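Local coordinates for protein signal recognition particle receptor FtsY (Sulfolobus acidocaldarius, PDB 5L3S) that serves as the receptor, or docking protein, for the signal recognition particle and belongs to the SRP54-type family of P-loop nucleotide-binding proteins, at residues K114-T117 / I118-V122; T139-A142 / A143-E146; L148-H151 / A152-E156; P168-V171 / A172-I176. One frame throughout, in Å; residues are numbered along the deposited sequence.

Contact 1 of 4, residues K114-T117 / I118-V122; sequences KTTT and IAKVV. With MG (magnesium ion), chain S; GNP (phosphoaminophosphonic acid-guanylate ester), chain R.
Lys120 and Thr116 lie one helical turn apart, and the aliphatic chain of the lysine runs back over the threonine, its CE 4.2 Å from Thr116 CG2. Apolar contact of the same kind joins Thr117 and Val121 through their CG2 methyls. The backbone spans the two segments with regular i to i+4 bonds, among them Ile118 N to Lys114 O and Val121 N to Thr117 O; the one from Ala119 N to Thr115 O is weak. Residues 114-122 form the first turns of helix 114-127, whose N-terminal end with the loop before it fits the Walker A P-loop. Polar groups here converge on phosphoaminophosphonic acid-guanylate ester (GNP). Lys114 bends at chi3 and chi4 (-77° and -58°), which folds NZ back between two phosphates, 2.6 Å from GNP O2B and 2.7 Å from GNP O3G. The amide of Thr115 points to O1B, while Thr116 holds O1A twice, through N and through OG1, each at 2.7 Å. Thr115 OG1 binds the magnesium ion at 2.1 Å and is also hydrogen-bonded to Asp190, which probably helps to orient it; O1G, O1B and three waters complete the octahedron. At the base, Lys120 NZ makes a weak bond to O6 and also hydrogen-bonds the carbonyls of Gly276 and Asp281. One water accepts from Lys120 NZ at 2.7 Å and donates to Thr117 OG1, which is also bonded to Gly113 O.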
loop_
_atom_site.group_PDB
_atom_site.type_symbol
_atom_site.label_atom_id
_atom_site.label_comp_id
_atom_site.label_asym_id
_atom_site.label_seq_id
_atom_site.Cartn_x
_atom_site.Cartn_y
_atom_site.Cartn_z
ATOM N N LYS B 114 8.321 1.540 -7.056
ATOM C CA LYS B 114 8.989 1.323 -8.342
ATOM C C LYS B 114 10.433 1.829 -8.401
ATOM O O LYS B 114 11.348 1.080 -8.770
ATOM C CB LYS B 114 8.168 1.976 -9.471
ATOM C CG LYS B 114 6.683 1.590 -9.468
ATOM C CD LYS B 114 5.890 2.345 -10.535
ATOM C CE LYS B 114 5.602 3.816 -10.113
ATOM N NZ LYS B 114 4.847 3.873 -8.814
ATOM N N THR B 115 10.617 3.107 -8.077
ATOM C CA THR B 115 11.903 3.799 -8.182
ATOM C C THR B 115 12.964 3.172 -7.284
ATOM O O THR B 115 14.087 2.895 -7.711
ATOM C CB THR B 115 11.714 5.310 -7.885
ATOM O OG1 THR B 115 10.848 5.881 -8.882
ATOM C CG2 THR B 115 13.044 6.040 -7.847
ATOM N N THR B 116 12.593 2.897 -6.043
ATOM C CA THR B 116 13.521 2.257 -5.110
ATOM C C THR B 116 13.841 0.804 -5.523
ATOM O O THR B 116 14.970 0.338 -5.371
ATOM C CB THR B 116 12.944 2.301 -3.672
ATOM O OG1 THR B 116 12.580 3.661 -3.360
ATOM C CG2 THR B 116 13.973 1.807 -2.655
ATOM N N THR B 117 12.846 0.099 -6.056
ATOM C CA THR B 117 13.047 -1.285 -6.498
ATOM C C THR B 117 14.005 -1.334 -7.692
ATOM O O THR B 117 14.829 -2.238 -7.822
ATOM C CB THR B 117 11.697 -1.958 -6.843
ATOM O OG1 THR B 117 10.871 -1.982 -5.667
ATOM C CG2 THR B 117 11.920 -3.410 -7.340
ATOM N N ILE B 118 13.923 -0.332 -8.558
ATOM C CA ILE B 118 14.863 -0.246 -9.668
ATOM C C ILE B 118 16.308 -0.152 -9.175
ATOM O O ILE B 118 17.195 -0.847 -9.681
ATOM C CB ILE B 118 14.499 0.913 -10.604
ATOM C CG1 ILE B 118 13.382 0.455 -11.532
ATOM C CG2 ILE B 118 15.710 1.356 -11.420
ATOM C CD1 ILE B 118 12.825 1.563 -12.361
ATOM N N ALA B 119 16.528 0.653 -8.144
ATOM C CA ALA B 119 17.849 0.758 -7.530
ATOM C C ALA B 119 18.348 -0.581 -6.967
ATOM O O ALA B 119 19.525 -0.922 -7.100
ATOM C CB ALA B 119 17.831 1.832 -6.444
ATOM N N LYS B 120 17.463 -1.334 -6.321
ATOM C CA LYS B 120 17.835 -2.643 -5.802
ATOM C C LYS B 120 18.169 -3.604 -6.939
ATOM O O LYS B 120 19.081 -4.427 -6.819
ATOM C CB LYS B 120 16.681 -3.248 -4.978
ATOM C CG LYS B 120 16.251 -2.416 -3.772
ATOM C CD LYS B 120 15.081 -3.096 -3.067
ATOM C CE LYS B 120 14.548 -2.247 -1.914
ATOM N NZ LYS B 120 13.488 -2.997 -1.156
ATOM N N VAL B 121 17.405 -3.515 -8.025
ATOM C CA VAL B 121 17.633 -4.375 -9.178
ATOM C C VAL B 121 18.976 -4.041 -9.819
ATOM O O VAL B 121 19.747 -4.935 -10.171
ATOM C CB VAL B 121 16.470 -4.295 -10.198
ATOM C CG1 VAL B 121 16.821 -5.067 -11.480
ATOM C CG2 VAL B 121 15.187 -4.878 -9.587
ATOM N N VAL B 122 19.277 -2.757 -9.962
ATOM C CA VAL B 122 20.623 -2.365 -10.392
ATOM C C VAL B 122 21.704 -2.984 -9.506
ATOM O O VAL B 122 22.692 -3.531 -10.002
ATOM C CB VAL B 122 20.811 -0.828 -10.362
ATOM C CG1 VAL B 122 22.288 -0.468 -10.620
ATOM C CG2 VAL B 122 19.912 -0.176 -11.386
HETATM MG MG MG S . 8.855 6.601 -8.599
HETATM P PG GNP R . 5.964 7.041 -7.291
HETATM O O1G GNP R . 7.022 7.153 -8.364
HETATM O O2G GNP R . 5.568 8.397 -6.723
HETATM O O3G GNP R . 4.678 6.388 -7.747
HETATM N N3B GNP R . 6.554 6.171 -6.084
HETATM P PB GNP R . 7.339 4.773 -6.353
HETATM O O1B GNP R . 8.389 4.979 -7.351
HETATM O O2B GNP R . 6.358 3.743 -6.727
HETATM O O3A GNP R . 7.958 4.415 -5.018
HETATM P PA GNP R . 9.269 4.892 -4.380
HETATM O O1A GNP R . 10.433 4.122 -4.926
HETATM O O2A GNP R . 9.373 6.384 -4.416
HETATM O "O5'" GNP R . 9.183 4.405 -2.892
HETATM C "C5'" GNP R . 8.202 4.939 -1.946
HETATM C "C4'" GNP R . 8.724 4.739 -0.533
HETATM O "O4'" GNP R . 8.680 3.311 -0.163
HETATM C "C3'" GNP R . 10.166 5.165 -0.339
HETATM O "O3'" GNP R . 10.307 5.694 0.967
HETATM C "C2'" GNP R . 10.942 3.841 -0.453
HETATM O "O2'" GNP R . 12.164 3.896 0.261
HETATM C "C1'" GNP R . 9.954 2.944 0.309
HETATM N N9 GNP R . 10.143 1.525 0.013
HETATM C C8 GNP R . 10.230 0.910 -1.207
HETATM N N7 GNP R . 10.381 -0.401 -1.131
HETATM C C5 GNP R . 10.385 -0.642 0.240
HETATM C C6 GNP R . 10.518 -1.858 0.946
HETATM O O6 GNP R . 10.678 -2.980 0.444
HETATM N N1 GNP R . 10.488 -1.674 2.331
HETATM C C2 GNP R . 10.315 -0.443 2.946
HETATM N N2 GNP R . 10.300 -0.410 4.278
HETATM N N3 GNP R . 10.191 0.702 2.285
HETATM C C4 GNP R . 10.241 0.527 0.950
HETATM O O HOH W 1 11.433 -2.436 -2.766
HETATM O O HOH W 2 8.586 5.462 -10.312
HETATM O O HOH W 3 9.609 7.557 -6.929
HETATM O O HOH W 4 9.332 8.323 -9.686
#

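Contact 2 of 4, residues T139-A142 / A143-E146. With GNP (phosphoaminophosphonic acid-guanylate ester), chain R; GOL (glycerol), chain U.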
loop_
_atom_site.group_PDB
_atom_site.type_symbol
_atom_site.label_atom_id
_atom_site.label_comp_id
_atom_site.label_asym_id
_atom_site.label_seq_id
_atom_site.Cartn_x
_atom_site.Cartn_y
_atom_site.Cartn_z
ATOM N N THR B 139 8.480 11.537 -15.937
ATOM C CA THR B 139 8.781 12.928 -16.248
ATOM C C THR B 139 7.721 13.840 -15.632
ATOM O O THR B 139 7.641 15.030 -15.946
ATOM C CB THR B 139 8.811 13.165 -17.770
ATOM O OG1 THR B 139 7.537 12.820 -18.322
ATOM C CG2 THR B 139 9.881 12.282 -18.437
ATOM N N PHE B 140 6.905 13.288 -14.755
ATOM C CA PHE B 140 5.792 14.061 -14.190
ATOM C C PHE B 140 5.985 14.482 -12.739
ATOM O O PHE B 140 5.803 15.651 -12.385
ATOM C CB PHE B 140 4.467 13.300 -14.311
ATOM C CG PHE B 140 3.349 13.891 -13.478
ATOM C CD1 PHE B 140 2.564 14.918 -13.978
ATOM C CD2 PHE B 140 3.097 13.429 -12.190
ATOM C CE1 PHE B 140 1.546 15.482 -13.207
ATOM C CE2 PHE B 140 2.090 13.988 -11.417
ATOM C CZ PHE B 140 1.308 15.006 -11.932
ATOM N N ARG B 141 6.310 13.528 -11.877
ATOM C CA ARG B 141 6.187 13.800 -10.447
ATOM C C ARG B 141 7.347 14.631 -9.930
ATOM O O ARG B 141 8.479 14.477 -10.380
ATOM C CB ARG B 141 6.054 12.510 -9.641
ATOM C CG ARG B 141 5.352 12.726 -8.289
ATOM C CD ARG B 141 5.978 11.875 -7.203
ATOM N NE ARG B 141 7.401 12.169 -7.038
ATOM C CZ ARG B 141 8.349 11.241 -7.028
ATOM N NH1 ARG B 141 8.009 9.966 -7.160
ATOM N NH2 ARG B 141 9.627 11.576 -6.876
ATOM N N ALA B 142 7.054 15.521 -8.993
ATOM C CA ALA B 142 8.080 16.360 -8.380
ATOM C C ALA B 142 9.303 15.554 -7.916
ATOM O O ALA B 142 9.185 14.527 -7.221
ATOM C CB ALA B 142 7.492 17.173 -7.220
ATOM N N ALA B 143 10.463 16.023 -8.359
ATOM C CA ALA B 143 11.766 15.447 -8.051
ATOM C C ALA B 143 11.952 13.987 -8.474
ATOM O O ALA B 143 12.802 13.306 -7.917
ATOM C CB ALA B 143 12.085 15.608 -6.566
ATOM N N ALA B 144 11.178 13.507 -9.446
ATOM C CA ALA B 144 11.294 12.104 -9.853
ATOM C C ALA B 144 12.660 11.842 -10.479
ATOM O O ALA B 144 13.273 10.811 -10.239
ATOM C CB ALA B 144 10.182 11.725 -10.854
ATOM N N GLN B 145 13.153 12.780 -11.274
ATOM C CA GLN B 145 14.468 12.551 -11.877
ATOM C C GLN B 145 15.603 12.736 -10.863
ATOM O O GLN B 145 16.579 12.006 -10.908
ATOM C CB GLN B 145 14.672 13.381 -13.168
ATOM C CG GLN B 145 13.754 12.917 -14.331
ATOM C CD GLN B 145 14.241 13.327 -15.724
ATOM O OE1 GLN B 145 14.941 14.334 -15.883
ATOM N NE2 GLN B 145 13.864 12.540 -16.745
ATOM N N GLU B 146 15.465 13.695 -9.945
ATOM C CA GLU B 146 16.489 13.941 -8.909
ATOM C C GLU B 146 16.634 12.740 -7.964
ATOM O O GLU B 146 17.743 12.407 -7.518
ATOM C CB GLU B 146 16.171 15.190 -8.075
ATOM C CG GLU B 146 16.313 16.555 -8.794
ATOM C CD GLU B 146 15.088 16.956 -9.612
ATOM O OE1 GLU B 146 14.223 16.096 -9.888
ATOM O OE2 GLU B 146 15.002 18.137 -10.008
HETATM P PG GNP R . 5.964 7.041 -7.291
HETATM O O1G GNP R . 7.022 7.153 -8.364
HETATM O O2G GNP R . 5.568 8.397 -6.723
HETATM O O3G GNP R . 4.678 6.388 -7.747
HETATM N N3B GNP R . 6.554 6.171 -6.084
HETATM P PB GNP R . 7.339 4.773 -6.353
HETATM O O1B GNP R . 8.389 4.979 -7.351
HETATM O O2B GNP R . 6.358 3.743 -6.727
HETATM O O3A GNP R . 7.958 4.415 -5.018
HETATM P PA GNP R . 9.269 4.892 -4.380
HETATM O O1A GNP R . 10.433 4.122 -4.926
HETATM O O2A GNP R . 9.373 6.384 -4.416
HETATM O "O5'" GNP R . 9.183 4.405 -2.892
HETATM C "C5'" GNP R . 8.202 4.939 -1.946
HETATM C "C4'" GNP R . 8.724 4.739 -0.533
HETATM O "O4'" GNP R . 8.680 3.311 -0.163
HETATM C "C3'" GNP R . 10.166 5.165 -0.339
HETATM O "O3'" GNP R . 10.307 5.694 0.967
HETATM C "C2'" GNP R . 10.942 3.841 -0.453
HETATM O "O2'" GNP R . 12.164 3.896 0.261
HETATM C "C1'" GNP R . 9.954 2.944 0.309
HETATM N N9 GNP R . 10.143 1.525 0.013
HETATM C C8 GNP R . 10.230 0.910 -1.207
HETATM N N7 GNP R . 10.381 -0.401 -1.131
HETATM C C5 GNP R . 10.385 -0.642 0.240
HETATM C C6 GNP R . 10.518 -1.858 0.946
HETATM O O6 GNP R . 10.678 -2.980 0.444
HETATM N N1 GNP R . 10.488 -1.674 2.331
HETATM C C2 GNP R . 10.315 -0.443 2.946
HETATM N N2 GNP R . 10.300 -0.410 4.278
HETATM N N3 GNP R . 10.191 0.702 2.285
HETATM C C4 GNP R . 10.241 0.527 0.950
HETATM C C1 GOL U . 11.608 16.569 -11.800
HETATM O O1 GOL U . 12.354 15.380 -11.940
HETATM C C2 GOL U . 10.458 16.515 -12.796
HETATM O O2 GOL U . 9.887 15.222 -12.757
HETATM C C3 GOL U . 9.417 17.564 -12.426
HETATM O O3 GOL U . 8.388 17.583 -13.394
#
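Arg141 and Ala144 close a type II beta turn that leads into helix 144-155, with Ala143 at the N-cap and its positive phi (59°) suiting the third place of the turn. The Ala144 amide donates to Arg141 O at 3.0 Å, approaching from above the carbonyl plane. The tightly packed side is built by the arginine. Its chain, bent at chi2 and chi3, curls back so that NE and NH2 both grip Ala142 O from the same face of that carbonyl, each at 3.0 Å and close to the guanidinium plane. This side-on grip, with a further bond from NH2 to Gln147 OE1, fixes the rotation of the flat group; the CB of Ala144 covers one of its faces near the rim. NH1 is thereby aimed at GNP, meeting O2G at 2.9 Å at the guanidinium edge, and the positive charge would probably help to offset that of the terminal phosphate. Across the turn the fit is looser. Thr139 CG2 comes only within 4.3 Å of Gln145 NE2, whose bonds go to the carbonyls of Ala136 and Arg161. A polar side chain of another protein chain takes the Ala143 amide. Glycerol, probably from the crystallisation liquor, binds on this side: its O2 donates to Arg141 O, while its O1 accepts from Gln145 N at 2.8 Å and donates to Glu146 OE1 at 2.9 Å.

Contact 3 of 4, residues L148-H151 / A152-E156; sequences LAYH and ASKLE. With G (guanosine-5'-monophosphate), chain K.
Ala152 donates its backbone N to Leu148 O at 2.8 Å at the start of 152-156, and its methyl packs against Leu159 of strand 158-160. Ser153 follows with N bonded to Ala149 O. Lys154 pairs its backbone N with Tyr150 O, and its side chain runs beside the Tyr150 ring in the same direction, CD 3.7 Å from Tyr150 OH. With CG anti to the backbone N (chi1 173°), the tyrosine swings outward to guanosine-5'-monophosphate: its OH donates to N3 at 2.8 Å, N3 sitting in the ring plane at the edge, while O3' lies over one face near the rim. Leu155 N bonds to His151 O at 2.8 Å, and its CD1 bends back to 4.3 Å from His151 CB. The imidazole of that histidine is held by ND1 on Tyr279 OH, the two rings meeting at about 70°. Glu156 then adopts positive phi (57°) and sends a weak bond from N to Ser153 O. With Val157 N on Ala152 O, this makes the Schellman motif that ends helix 144-155, the crossover helix between parallel strands 132-137 and 158-160 of the P-loop fold.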
loop_
_atom_site.group_PDB
_atom_site.type_symbol
_atom_site.label_atom_id
_atom_site.label_comp_id
_atom_site.label_asym_id
_atom_site.label_seq_id
_atom_site.Cartn_x
_atom_site.Cartn_y
_atom_site.Cartn_z
ATOM N N LEU B 148 16.063 9.581 -8.734
ATOM C CA LEU B 148 16.839 8.542 -9.457
ATOM C C LEU B 148 18.293 8.923 -9.623
ATOM O O LEU B 148 19.164 8.055 -9.603
ATOM C CB LEU B 148 16.275 8.274 -10.856
ATOM C CG LEU B 148 15.152 7.261 -11.068
ATOM C CD1 LEU B 148 14.707 7.339 -12.521
ATOM C CD2 LEU B 148 15.615 5.841 -10.718
ATOM N N ALA B 149 18.561 10.219 -9.815
ATOM C CA ALA B 149 19.928 10.688 -9.996
ATOM C C ALA B 149 20.789 10.413 -8.759
ATOM O O ALA B 149 21.972 10.075 -8.880
ATOM C CB ALA B 149 19.957 12.187 -10.374
ATOM N N TYR B 150 20.195 10.546 -7.575
ATOM C CA TYR B 150 20.875 10.168 -6.340
ATOM C C TYR B 150 21.251 8.665 -6.353
ATOM O O TYR B 150 22.383 8.313 -6.062
ATOM C CB TYR B 150 20.005 10.464 -5.101
ATOM C CG TYR B 150 20.630 9.925 -3.824
ATOM C CD1 TYR B 150 21.530 10.689 -3.093
ATOM C CD2 TYR B 150 20.343 8.642 -3.373
ATOM C CE1 TYR B 150 22.123 10.186 -1.942
ATOM C CE2 TYR B 150 20.937 8.136 -2.234
ATOM C CZ TYR B 150 21.820 8.914 -1.521
ATOM O OH TYR B 150 22.403 8.408 -0.378
ATOM N N HIS B 151 20.289 7.791 -6.646
ATOM C CA HIS B 151 20.561 6.348 -6.690
ATOM C C HIS B 151 21.594 5.974 -7.770
ATOM O O HIS B 151 22.508 5.193 -7.517
ATOM C CB HIS B 151 19.276 5.565 -6.941
ATOM C CG HIS B 151 18.296 5.606 -5.802
ATOM N ND1 HIS B 151 18.619 5.197 -4.526
ATOM C CD2 HIS B 151 16.993 5.963 -5.764
ATOM C CE1 HIS B 151 17.557 5.309 -3.747
ATOM N NE2 HIS B 151 16.550 5.759 -4.477
ATOM N N ALA B 152 21.432 6.534 -8.968
ATOM C CA ALA B 152 22.365 6.280 -10.070
ATOM C C ALA B 152 23.792 6.658 -9.701
ATOM O O ALA B 152 24.748 5.938 -10.012
ATOM C CB ALA B 152 21.930 7.033 -11.314
ATOM N N SER B 153 23.939 7.798 -9.045
ATOM C CA SER B 153 25.245 8.250 -8.593
ATOM C C SER B 153 25.858 7.315 -7.540
ATOM O O SER B 153 27.048 6.983 -7.599
ATOM C CB SER B 153 25.146 9.684 -8.064
ATOM O OG SER B 153 26.378 10.101 -7.504
ATOM N N LYS B 154 25.052 6.891 -6.574
ATOM C CA LYS B 154 25.553 5.999 -5.535
ATOM C C LYS B 154 25.866 4.591 -6.086
ATOM O O LYS B 154 26.806 3.931 -5.632
ATOM C CB LYS B 154 24.544 5.923 -4.378
ATOM C CG LYS B 154 25.058 5.196 -3.143
ATOM C CD LYS B 154 24.187 5.502 -1.925
ATOM C CE LYS B 154 24.412 4.500 -0.795
ATOM N NZ LYS B 154 25.829 4.474 -0.329
ATOM N N LEU B 155 25.077 4.136 -7.059
ATOM C CA LEU B 155 25.303 2.817 -7.672
ATOM C C LEU B 155 26.359 2.894 -8.779
ATOM O O LEU B 155 26.795 1.872 -9.316
ATOM C CB LEU B 155 23.995 2.280 -8.243
ATOM C CG LEU B 155 22.900 2.010 -7.202
ATOM C CD1 LEU B 155 21.562 2.092 -7.867
ATOM C CD2 LEU B 155 23.107 0.646 -6.564
ATOM N N GLU B 156 26.760 4.117 -9.108
ATOM C CA GLU B 156 27.735 4.390 -10.171
ATOM C C GLU B 156 27.295 3.830 -11.516
ATOM O O GLU B 156 28.058 3.154 -12.208
ATOM C CB GLU B 156 29.134 3.880 -9.798
ATOM C CG GLU B 156 29.738 4.579 -8.598
ATOM C CD GLU B 156 31.140 4.104 -8.291
ATOM O OE1 GLU B 156 31.310 2.909 -7.974
ATOM O OE2 GLU B 156 32.077 4.923 -8.369
HETATM O OP3 G K . 16.577 15.514 0.404
HETATM P P G K . 17.980 15.405 -0.056
HETATM O OP1 G K . 18.047 14.359 -1.113
HETATM O OP2 G K . 18.462 16.767 -0.380
HETATM O "O5'" G K . 18.868 14.905 1.170
HETATM C "C5'" G K . 18.613 13.658 1.811
HETATM C "C4'" G K . 19.211 12.508 1.038
HETATM O "O4'" G K . 20.645 12.703 0.906
HETATM C "C3'" G K . 19.023 11.124 1.657
HETATM O "O3'" G K . 18.848 10.163 0.618
HETATM C "C2'" G K . 20.362 10.876 2.342
HETATM O "O2'" G K . 20.677 9.512 2.522
HETATM C "C1'" G K . 21.322 11.554 1.372
HETATM N N9 G K . 22.598 11.965 1.961
HETATM C C8 G K . 22.838 13.028 2.799
HETATM N N7 G K . 24.095 13.131 3.144
HETATM C C5 G K . 24.721 12.079 2.487
HETATM C C6 G K . 26.083 11.675 2.472
HETATM O O6 G K . 27.046 12.185 3.059
HETATM N N1 G K . 26.275 10.552 1.672
HETATM C C2 G K . 25.292 9.897 0.972
HETATM N N2 G K . 25.676 8.829 0.254
HETATM N N3 G K . 24.022 10.261 0.977
HETATM C C4 G K . 23.811 11.353 1.747
#

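Contact 4 of 4, residues P168-V171 / A172-I176; sequences PASV and AFDAI
Ser170 and Asp174 stand one turn apart on helix 168-181, which packs beside strand 132-137 of the P-loop NTPase domain and also meets helix 199-212. Their polar ends lie near each other without touching: Ser170 OG and Asp174 OD2 are 4.4 Å apart. Asp174 carries CG beside its backbone N (chi1 -77°), which lays the carboxylate back toward the preceding turn, CG 3.4 Å from Ser170 O. Phe173 turns the other way at its first torsion, CG anti to the backbone N (chi1 -176°); its CB rests 3.3 Å from Ala169 O while the ring extends outward, with Asp174 OD1 in plane at its edge. On the buried side Val171 and Ala172 point into the domain, against Ser137 among others, and Ala175 sets its methyl 3.5 Å from Val171 O. Backbone bonds from Ala172, Phe173, Asp174 and Ala175 back to residues 168-171 tie the two turns together. The carboxylate charge has a second anchor, since OD2 forms a salt bridge with Lys163 that probably helps to keep it ionised. Two waters link the carboxylate to the serine: each lies 2.8 Å from Ser170 OG, one donating to Asp174 OD2 at 2.7 Å and the other to Asp174 OD1 at 2.9 Å.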
loop_
_atom_site.group_PDB
_atom_site.type_symbol
_atom_site.label_atom_id
_atom_site.label_comp_id
_atom_site.label_asym_id
_atom_site.label_seq_id
_atom_site.Cartn_x
_atom_site.Cartn_y
_atom_site.Cartn_z
ATOM N N PRO B 168 7.925 10.595 -21.482
ATOM C CA PRO B 168 8.461 9.283 -21.080
ATOM C C PRO B 168 8.985 8.401 -22.223
ATOM O O PRO B 168 10.005 7.734 -22.052
ATOM C CB PRO B 168 7.273 8.625 -20.383
ATOM C CG PRO B 168 6.547 9.807 -19.740
ATOM C CD PRO B 168 6.641 10.890 -20.809
ATOM N N ALA B 169 8.308 8.406 -23.365
ATOM C CA ALA B 169 8.708 7.553 -24.477
ATOM C C ALA B 169 10.009 8.022 -25.114
ATOM O O ALA B 169 10.822 7.212 -25.557
ATOM C CB ALA B 169 7.602 7.493 -25.530
ATOM N N SER B 170 10.195 9.341 -25.179
ATOM C CA SER B 170 11.395 9.911 -25.762
ATOM C C SER B 170 12.585 9.586 -24.858
ATOM O O SER B 170 13.662 9.245 -25.348
ATOM C CB SER B 170 11.242 11.426 -25.926
ATOM O OG SER B 170 12.494 12.031 -26.199
ATOM N N VAL B 171 12.384 9.680 -23.542
ATOM C CA VAL B 171 13.451 9.332 -22.598
ATOM C C VAL B 171 13.863 7.860 -22.759
ATOM O O VAL B 171 15.052 7.544 -22.834
ATOM C CB VAL B 171 13.066 9.613 -21.128
ATOM C CG1 VAL B 171 14.216 9.209 -20.194
ATOM C CG2 VAL B 171 12.720 11.091 -20.922
ATOM N N ALA B 172 12.879 6.967 -22.832
ATOM C CA ALA B 172 13.151 5.533 -23.003
ATOM C C ALA B 172 13.837 5.223 -24.325
ATOM O O ALA B 172 14.785 4.429 -24.379
ATOM C CB ALA B 172 11.854 4.709 -22.851
ATOM N N PHE B 173 13.350 5.838 -25.398
ATOM C CA PHE B 173 13.960 5.699 -26.708
ATOM C C PHE B 173 15.447 6.087 -26.684
ATOM O O PHE B 173 16.288 5.348 -27.206
ATOM C CB PHE B 173 13.195 6.528 -27.746
ATOM C CG PHE B 173 13.707 6.371 -29.149
ATOM C CD1 PHE B 173 13.206 5.379 -29.978
ATOM C CD2 PHE B 173 14.679 7.221 -29.645
ATOM C CE1 PHE B 173 13.682 5.232 -31.284
ATOM C CE2 PHE B 173 15.162 7.079 -30.945
ATOM C CZ PHE B 173 14.660 6.083 -31.765
ATOM N N ASP B 174 15.765 7.227 -26.067
ATOM C CA ASP B 174 17.142 7.713 -25.979
ATOM C C ASP B 174 18.010 6.781 -25.145
ATOM O O ASP B 174 19.162 6.542 -25.472
ATOM C CB ASP B 174 17.182 9.108 -25.351
ATOM C CG ASP B 174 16.761 10.202 -26.311
ATOM O OD1 ASP B 174 16.346 9.887 -27.450
ATOM O OD2 ASP B 174 16.849 11.381 -25.914
ATOM N N ALA B 175 17.448 6.281 -24.050
ATOM C CA ALA B 175 18.148 5.350 -23.175
ATOM C C ALA B 175 18.513 4.056 -23.902
ATOM O O ALA B 175 19.633 3.578 -23.810
ATOM C CB ALA B 175 17.284 5.033 -21.959
ATOM N N ILE B 176 17.554 3.487 -24.615
ATOM C CA ILE B 176 17.805 2.271 -25.392
ATOM C C ILE B 176 18.826 2.487 -26.508
ATOM O O ILE B 176 19.714 1.651 -26.734
ATOM C CB ILE B 176 16.480 1.706 -25.943
ATOM C CG1 ILE B 176 15.577 1.296 -24.769
ATOM C CG2 ILE B 176 16.743 0.539 -26.921
ATOM C CD1 ILE B 176 14.165 0.958 -25.170
HETATM O O HOH W 5 14.849 12.752 -24.788
HETATM O O HOH W 6 13.860 10.940 -28.370
#

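In the fold
From the N terminus the four contacts follow in series, none nested and none crossing; each is local, and only contact 2 closes a tight turn between loop and helix. Contact 1 opens helix 114-127 after strand 102-107. Contact 2 joins the loop behind strand 132-137 to helix 144-155, and contact 3 continues along that helix to its end. Contact 4 begins helix 168-181. Contacts 1 and 2 do not touch but meet at GNP, on different sides of its phosphates. Contacts 1 and 3 pack helix on helix, as where Ala119 CB lies 3.9 Å from His151 CG. Thr139 of contact 2 rests on Pro168 and Val171 of contact 4.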